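Long-range contact in dihydropteroate synthase (Xanthomonas albilineans, PDB 6Q62), which probably condenses para-aminobenzoate with 6-hydroxymethyl-7,8-dihydropterin diphosphate to form 7,8-dihydropteroate, a step in folate biosynthesis: residues 222-227 against 262-267. Residues are numbered along the deposited sequence; the frame is centred on the assembly and turned at random.
Sequences GLSRKR and VHDVAA. With 6GU (6-chloroguanine), chain E; SO4 (sulfate ion), chain H.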
loop_
_atom_site.group_PDB
_atom_site.type_symbol
_atom_site.label_atom_id
_atom_site.label_comp_id
_atom_site.label_asym_id
_atom_site.label_seq_id
_atom_site.Cartn_x
_atom_site.Cartn_y
_atom_site.Cartn_z
ATOM N N GLY A 222 -3.624 -11.954 8.528
ATOM C CA GLY A 222 -2.205 -12.152 8.278
ATOM C C GLY A 222 -1.991 -12.628 6.848
ATOM O O GLY A 222 -2.219 -13.798 6.565
ATOM N N LEU A 223 -1.570 -11.744 5.933
ATOM C CA LEU A 223 -1.331 -12.174 4.546
ATOM C C LEU A 223 0.128 -11.922 4.197
ATOM O O LEU A 223 0.531 -12.087 3.041
ATOM C CB LEU A 223 -2.235 -11.368 3.576
ATOM C CG LEU A 223 -3.751 -11.497 3.738
ATOM C CD1 LEU A 223 -4.348 -10.222 4.308
ATOM C CD2 LEU A 223 -4.402 -11.749 2.418
ATOM N N SER A 224 0.925 -11.586 5.199
ATOM C CA SER A 224 2.306 -11.148 5.023
ATOM C C SER A 224 3.223 -12.091 4.253
ATOM O O SER A 224 3.577 -13.167 4.707
ATOM C CB SER A 224 2.920 -10.781 6.365
ATOM O OG SER A 224 4.139 -10.108 6.132
ATOM N N ARG A 225 3.645 -11.626 3.063
ATOM C CA ARG A 225 4.581 -12.296 2.154
ATOM C C ARG A 225 4.132 -13.703 1.792
ATOM O O ARG A 225 4.956 -14.542 1.396
ATOM C CB ARG A 225 6.000 -12.318 2.753
ATOM C CG ARG A 225 6.548 -10.911 3.056
ATOM C CD ARG A 225 7.893 -11.081 3.702
ATOM N NE ARG A 225 8.564 -9.803 3.961
ATOM C CZ ARG A 225 9.875 -9.684 4.133
ATOM N NH1 ARG A 225 10.653 -10.758 4.113
ATOM N NH2 ARG A 225 10.417 -8.492 4.337
ATOM N N LYS A 226 2.825 -13.945 1.901
ATOM C CA LYS A 226 2.319 -15.286 1.652
ATOM C C LYS A 226 2.270 -15.636 0.169
ATOM O O LYS A 226 2.289 -14.746 -0.693
ATOM C CB LYS A 226 0.985 -15.493 2.339
ATOM C CG LYS A 226 1.187 -15.521 3.870
ATOM C CD LYS A 226 -0.044 -15.913 4.613
ATOM C CE LYS A 226 0.377 -16.242 6.035
ATOM N NZ LYS A 226 -0.805 -16.426 6.869
ATOM N N ARG A 227 2.219 -16.952 -0.129
ATOM C CA ARG A 227 2.215 -17.464 -1.497
ATOM C C ARG A 227 1.150 -16.796 -2.339
ATOM O O ARG A 227 1.446 -16.490 -3.493
ATOM C CB ARG A 227 2.025 -19.008 -1.513
ATOM C CG ARG A 227 1.953 -19.625 -2.919
ATOM C CD ARG A 227 1.758 -21.138 -2.907
ATOM N NE ARG A 227 2.883 -21.830 -2.267
ATOM C CZ ARG A 227 3.943 -22.318 -2.908
ATOM N NH1 ARG A 227 4.016 -22.255 -4.233
ATOM N NH2 ARG A 227 4.922 -22.904 -2.230
ATOM N N VAL A 262 2.187 -8.880 10.478
ATOM C CA VAL A 262 3.094 -8.552 9.365
ATOM C C VAL A 262 4.571 -8.721 9.651
ATOM O O VAL A 262 5.015 -8.563 10.782
ATOM C CB VAL A 262 2.824 -7.089 8.866
ATOM C CG1 VAL A 262 1.325 -6.797 8.734
ATOM C CG2 VAL A 262 3.466 -6.056 9.788
ATOM N N HIS A 263 5.364 -8.910 8.569
ATOM C CA HIS A 263 6.826 -8.898 8.673
ATOM C C HIS A 263 7.303 -7.436 8.490
ATOM O O HIS A 263 8.236 -7.004 9.160
ATOM C CB HIS A 263 7.459 -9.719 7.523
ATOM C CG HIS A 263 7.149 -11.177 7.564
ATOM N ND1 HIS A 263 6.112 -11.705 6.839
ATOM C CD2 HIS A 263 7.781 -12.180 8.222
ATOM C CE1 HIS A 263 6.104 -13.008 7.105
ATOM N NE2 HIS A 263 7.100 -13.340 7.919
ATOM N N ASP A 264 6.665 -6.694 7.567
ATOM C CA ASP A 264 7.096 -5.357 7.150
ATOM C C ASP A 264 6.389 -4.278 7.936
ATOM O O ASP A 264 5.418 -3.647 7.479
ATOM C CB ASP A 264 6.891 -5.219 5.649
ATOM C CG ASP A 264 7.641 -6.350 4.951
ATOM O OD1 ASP A 264 8.881 -6.288 4.896
ATOM O OD2 ASP A 264 6.987 -7.328 4.535
ATOM N N VAL A 265 6.835 -4.158 9.186
ATOM C CA VAL A 265 6.169 -3.274 10.147
ATOM C C VAL A 265 6.193 -1.812 9.713
ATOM O O VAL A 265 5.111 -1.217 9.628
ATOM C CB VAL A 265 6.698 -3.478 11.569
ATOM C CG1 VAL A 265 6.117 -2.430 12.528
ATOM C CG2 VAL A 265 6.365 -4.894 12.061
ATOM N N ALA A 266 7.365 -1.215 9.489
ATOM C CA ALA A 266 7.432 0.220 9.138
ATOM C C ALA A 266 6.582 0.557 7.924
ATOM O O ALA A 266 5.843 1.544 7.950
ATOM C CB ALA A 266 8.890 0.632 8.886
ATOM N N ALA A 267 6.636 -0.291 6.873
ATOM C CA ALA A 267 5.844 -0.033 5.671
ATOM C C ALA A 267 4.356 -0.106 5.926
ATOM O O ALA A 267 3.604 0.751 5.433
ATOM C CB ALA A 267 6.242 -1.001 4.560
HETATM CL CL6 6GU E . -2.292 -15.692 9.137
HETATM N N1 6GU E . -2.569 -15.743 11.602
HETATM C C2 6GU E . -2.135 -16.161 12.860
HETATM N N2 6GU E . -2.986 -15.885 13.838
HETATM N N3 6GU E . -0.957 -16.830 13.128
HETATM C C4 6GU E . -0.203 -17.105 12.008
HETATM C C5 6GU E . -0.591 -16.733 10.693
HETATM C C6 6GU E . -1.773 -16.066 10.607
HETATM N N7 6GU E . 0.374 -17.172 9.790
HETATM C C8 6GU E . 1.318 -17.804 10.593
HETATM N N9 6GU E . 1.009 -17.778 11.918
HETATM S S SO4 H . 5.292 -16.712 9.218
HETATM O O1 SO4 H . 6.557 -16.137 8.724
HETATM O O2 SO4 H . 5.133 -18.094 8.741
HETATM O O3 SO4 H . 5.279 -16.738 10.724
HETATM O O4 SO4 H . 4.156 -15.947 8.729
HETATM O O HOH W 1 4.531 -7.490 5.473
#
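The Arg225 guanidinium carries His263 CB over one face and meets the Asp264 carboxylate at its edge: Arg225 NE bonds to Asp264 OD2, and Arg225 NH2 to Asp264 OD1 at 2.7 Å. Both oxygens use their syn lone pairs and lie close to the guanidinium plane; the two planes are 24° apart, so the salt bridge is a nearly flat, bidentate pair of hydrogen bonds. Extended from CG to NE, the Arg225 chain passes the His263 ring, with Arg225 CD 3.7 Å from His263 ND1.

At the edge of that imidazole sit Ser224 OG on one nitrogen and a sulfate ion, probably from the crystallisation liquor, on the other. Ser224 OG is 2.6 Å from His263 ND1, while His263 NE2 gives its hydrogen to sulfate O1 at 3.0 Å. Anti to the backbone N (chi1 -168°), Ser224 OG is turned toward the 262-267 segment, where it accepts from His263 N at 3.0 Å. A water, 2.7 Å from Ser224 OG, takes the Asp264 N hydrogen and donates to Asp264 OD2, tying the hydroxyl to the salt bridge.

In the fold, this joins the loops that follow neighbouring parallel strands 220-221 and 259-262 of the TIM barrel. Leu223 to Lys226 form a type II turn, whose Arg225 N bonds to Ser245 OG. Lys226 and Gly222 line the 6-chloroguanine pocket, and Arg261 and Asn27 also hold the sulfate.

The Arg225 charge probably offsets that of Asp264, while His263 N, His263 ND1 and the water together satisfy the buried Ser224 OG. In this crystal the imidazole is held at both nitrogens, which fixes its rotation, with NE2 presented to an anion beside the pterin-site ligand, consistent with a place where the substrate's diphosphate could bind.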